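Diguanylate cyclase DosC (Escherichia coli, PDB 4ZVA) synthesises the second messenger cyclic-di-GMP from GTP under the control of oxygen, which it senses through a haem-bearing globin domain. Local coordinates at the interface of chains A and B. Numbering follows the deposited sequence. Chains: chain A/B, Diguanylate cyclase DosC.

The interface of chains A and B. Residues chain A 115, 129, 132-133, 136-137; chain B 115, 129, 132-133, 136-137.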
loop_
_atom_site.group_PDB
_atom_site.type_symbol
_atom_site.label_atom_id
_atom_site.label_comp_id
_atom_site.label_asym_id
_atom_site.label_seq_id
_atom_site.Cartn_x
_atom_site.Cartn_y
_atom_site.Cartn_z
ATOM N N TYR A 115 -11.239 -0.901 3.464
ATOM C CA TYR A 115 -11.695 0.448 3.801
ATOM C C TYR A 115 -13.212 0.551 4.033
ATOM O O TYR A 115 -13.625 1.104 5.051
ATOM C CB TYR A 115 -11.268 1.450 2.721
ATOM C CG TYR A 115 -11.781 2.853 2.966
ATOM C CD1 TYR A 115 -11.147 3.697 3.867
ATOM C CD2 TYR A 115 -12.900 3.332 2.295
ATOM C CE1 TYR A 115 -11.612 4.978 4.096
ATOM C CE2 TYR A 115 -13.372 4.614 2.518
ATOM C CZ TYR A 115 -12.722 5.431 3.417
ATOM O OH TYR A 115 -13.186 6.709 3.642
ATOM N N LEU A 129 -9.886 6.776 11.006
ATOM C CA LEU A 129 -8.662 7.226 10.348
ATOM C C LEU A 129 -7.432 6.512 10.898
ATOM O O LEU A 129 -6.586 6.035 10.144
ATOM C CB LEU A 129 -8.494 8.737 10.512
ATOM C CG LEU A 129 -7.184 9.331 9.983
ATOM C CD1 LEU A 129 -7.079 9.159 8.475
ATOM C CD2 LEU A 129 -7.049 10.796 10.380
ATOM N N TYR A 132 -7.573 2.687 10.168
ATOM C CA TYR A 132 -7.266 2.472 8.763
ATOM C C TYR A 132 -5.772 2.673 8.498
ATOM O O TYR A 132 -5.163 1.915 7.746
ATOM C CB TYR A 132 -8.105 3.414 7.897
ATOM C CG TYR A 132 -7.837 3.336 6.415
ATOM C CD1 TYR A 132 -8.089 2.174 5.700
ATOM C CD2 TYR A 132 -7.357 4.440 5.722
ATOM C CE1 TYR A 132 -7.855 2.106 4.337
ATOM C CE2 TYR A 132 -7.121 4.384 4.365
ATOM C CZ TYR A 132 -7.370 3.219 3.676
ATOM O OH TYR A 132 -7.131 3.170 2.322
ATOM N N HIS A 133 -5.188 3.684 9.133
ATOM C CA HIS A 133 -3.755 3.952 8.997
ATOM C C HIS A 133 -2.903 2.797 9.511
ATOM O O HIS A 133 -2.023 2.305 8.804
ATOM C CB HIS A 133 -3.380 5.235 9.738
ATOM C CG HIS A 133 -1.902 5.455 9.856
ATOM N ND1 HIS A 133 -1.243 5.445 11.065
ATOM C CD2 HIS A 133 -0.957 5.677 8.911
ATOM C CE1 HIS A 133 0.047 5.661 10.862
ATOM N NE2 HIS A 133 0.245 5.805 9.566
ATOM N N ILE A 136 -3.300 -0.143 7.124
ATOM C CA ILE A 136 -2.576 0.027 5.866
ATOM C C ILE A 136 -1.079 -0.199 6.073
ATOM O O ILE A 136 -0.448 -0.949 5.329
ATOM C CB ILE A 136 -2.803 1.423 5.253
ATOM C CG1 ILE A 136 -4.243 1.561 4.757
ATOM C CG2 ILE A 136 -1.844 1.660 4.096
ATOM C CD1 ILE A 136 -4.626 0.544 3.695
ATOM N N ASN A 137 -0.518 0.444 7.091
ATOM C CA ASN A 137 0.903 0.307 7.382
ATOM C C ASN A 137 1.275 -1.124 7.761
ATOM O O ASN A 137 2.346 -1.608 7.401
ATOM C CB ASN A 137 1.309 1.275 8.494
ATOM C CG ASN A 137 1.510 2.692 7.988
ATOM O OD1 ASN A 137 1.111 3.027 6.873
ATOM N ND2 ASN A 137 2.114 3.535 8.814
ATOM N N TYR B 115 1.033 10.155 5.682
ATOM C CA TYR B 115 -0.011 10.201 6.706
ATOM C C TYR B 115 0.137 11.324 7.745
ATOM O O TYR B 115 -0.834 12.040 7.993
ATOM C CB TYR B 115 -0.110 8.847 7.422
ATOM C CG TYR B 115 -1.112 8.834 8.553
ATOM C CD1 TYR B 115 -2.471 8.697 8.300
ATOM C CD2 TYR B 115 -0.700 8.944 9.875
ATOM C CE1 TYR B 115 -3.393 8.683 9.330
ATOM C CE2 TYR B 115 -1.614 8.927 10.913
ATOM C CZ TYR B 115 -2.957 8.795 10.635
ATOM O OH TYR B 115 -3.870 8.778 11.665
ATOM N N LEU B 129 -9.791 11.248 6.603
ATOM C CA LEU B 129 -9.962 9.844 6.251
ATOM C C LEU B 129 -10.145 9.657 4.751
ATOM O O LEU B 129 -9.499 8.805 4.144
ATOM C CB LEU B 129 -11.152 9.239 7.003
ATOM C CG LEU B 129 -11.472 7.794 6.612
ATOM C CD1 LEU B 129 -10.300 6.892 6.964
ATOM C CD2 LEU B 129 -12.747 7.311 7.288
ATOM N N TYR B 132 -6.888 10.651 2.824
ATOM C CA TYR B 132 -5.880 9.616 3.020
ATOM C C TYR B 132 -6.243 8.354 2.237
ATOM O O TYR B 132 -5.384 7.731 1.616
ATOM C CB TYR B 132 -5.726 9.322 4.514
ATOM C CG TYR B 132 -4.767 8.206 4.860
ATOM C CD1 TYR B 132 -3.416 8.300 4.557
ATOM C CD2 TYR B 132 -5.211 7.070 5.527
ATOM C CE1 TYR B 132 -2.536 7.280 4.884
ATOM C CE2 TYR B 132 -4.343 6.049 5.860
ATOM C CZ TYR B 132 -3.007 6.157 5.537
ATOM O OH TYR B 132 -2.144 5.136 5.870
ATOM N N HIS B 133 -7.525 7.998 2.243
ATOM C CA HIS B 133 -8.005 6.842 1.486
ATOM C C HIS B 133 -7.778 7.031 -0.010
ATOM O O HIS B 133 -7.245 6.149 -0.684
ATOM C CB HIS B 133 -9.489 6.590 1.750
ATOM C CG HIS B 133 -10.094 5.569 0.839
ATOM N ND1 HIS B 133 -11.057 5.883 -0.095
ATOM C CD2 HIS B 133 -9.870 4.239 0.716
ATOM C CE1 HIS B 133 -11.403 4.791 -0.753
ATOM N NE2 HIS B 133 -10.698 3.779 -0.279
ATOM N N ILE B 136 -3.982 6.771 -0.674
ATOM C CA ILE B 136 -3.460 5.408 -0.616
ATOM C C ILE B 136 -3.844 4.603 -1.855
ATOM O O ILE B 136 -2.988 3.976 -2.485
ATOM C CB ILE B 136 -3.960 4.656 0.645
ATOM C CG1 ILE B 136 -3.348 5.258 1.909
ATOM C CG2 ILE B 136 -3.622 3.178 0.562
ATOM C CD1 ILE B 136 -1.828 5.214 1.944
ATOM N N ASN B 137 -5.127 4.630 -2.208
ATOM C CA ASN B 137 -5.603 3.892 -3.371
ATOM C C ASN B 137 -4.972 4.404 -4.664
ATOM O O ASN B 137 -4.674 3.618 -5.559
ATOM C CB ASN B 137 -7.130 3.951 -3.474
ATOM C CG ASN B 137 -7.822 2.969 -2.540
ATOM O OD1 ASN B 137 -7.213 2.433 -1.612
ATOM N ND2 ASN B 137 -9.097 2.716 -2.797
HETATM O O HOH W 1 -7.997 1.319 0.771
HETATM O O HOH W 2 0.261 5.381 5.705
#
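Helices 100-119 and 125-147 of the two DosC globin domains pair about a two-fold axis, probably as the four-helix bundle by which globin-coupled sensors typically dimerise. The tight part is aromatic. The imidazole of B:His133 lies over one face of the A:Tyr115 phenol, with ring centroids 3.6 Å apart and planes inclined by 12°; A:His133 and B:Tyr115 form the twin stack. Both A:Tyr115 and B:His133 have CG anti to the backbone N (chi1 170° for B:His133), which sends the rings across the seam, where the side chains cross obliquely.

Between the stacks, A:Tyr132 and B:Tyr132 cross near the axis, edge-to-face with planes at 79°; CD2 of A:Tyr132 approaches CD2 of B:Tyr132 to 3.4 Å. Each ring is held from within its own chain: that of A:Tyr132 is sandwiched between CD1 of A:Tyr115 and CG1 of A:Ile136 on opposite faces, and B:Tyr132 likewise, so rotation is probably restricted. Leucines close one end of this layer: CG of B:Leu129 meets the phenol oxygen OH of A:Tyr115 tip to tip at 3.6 Å, while CD1 of A:Leu129 packs on CA of B:Leu129 at 3.7 Å.

Toward A:Asn137 and B:Asn137 the packing loosens. A:Ile136 and B:Ile136 approach each other at 4.2 Å, CG2 of A:Ile136 to CD1 of B:Ile136, and A:Asn137 and B:Asn137 each bury almost no surface against the partner. Here water joins the chains: water 1 lies in the A:Tyr132 ring plane, 2.6 Å from its hydroxyl OH, and 2.7 Å from the amide oxygen OD1 of B:Asn137. Water 2 similarly links B:Tyr132 to A:Asn137, giving the polar ends of both tyrosines a solvent-mediated partner.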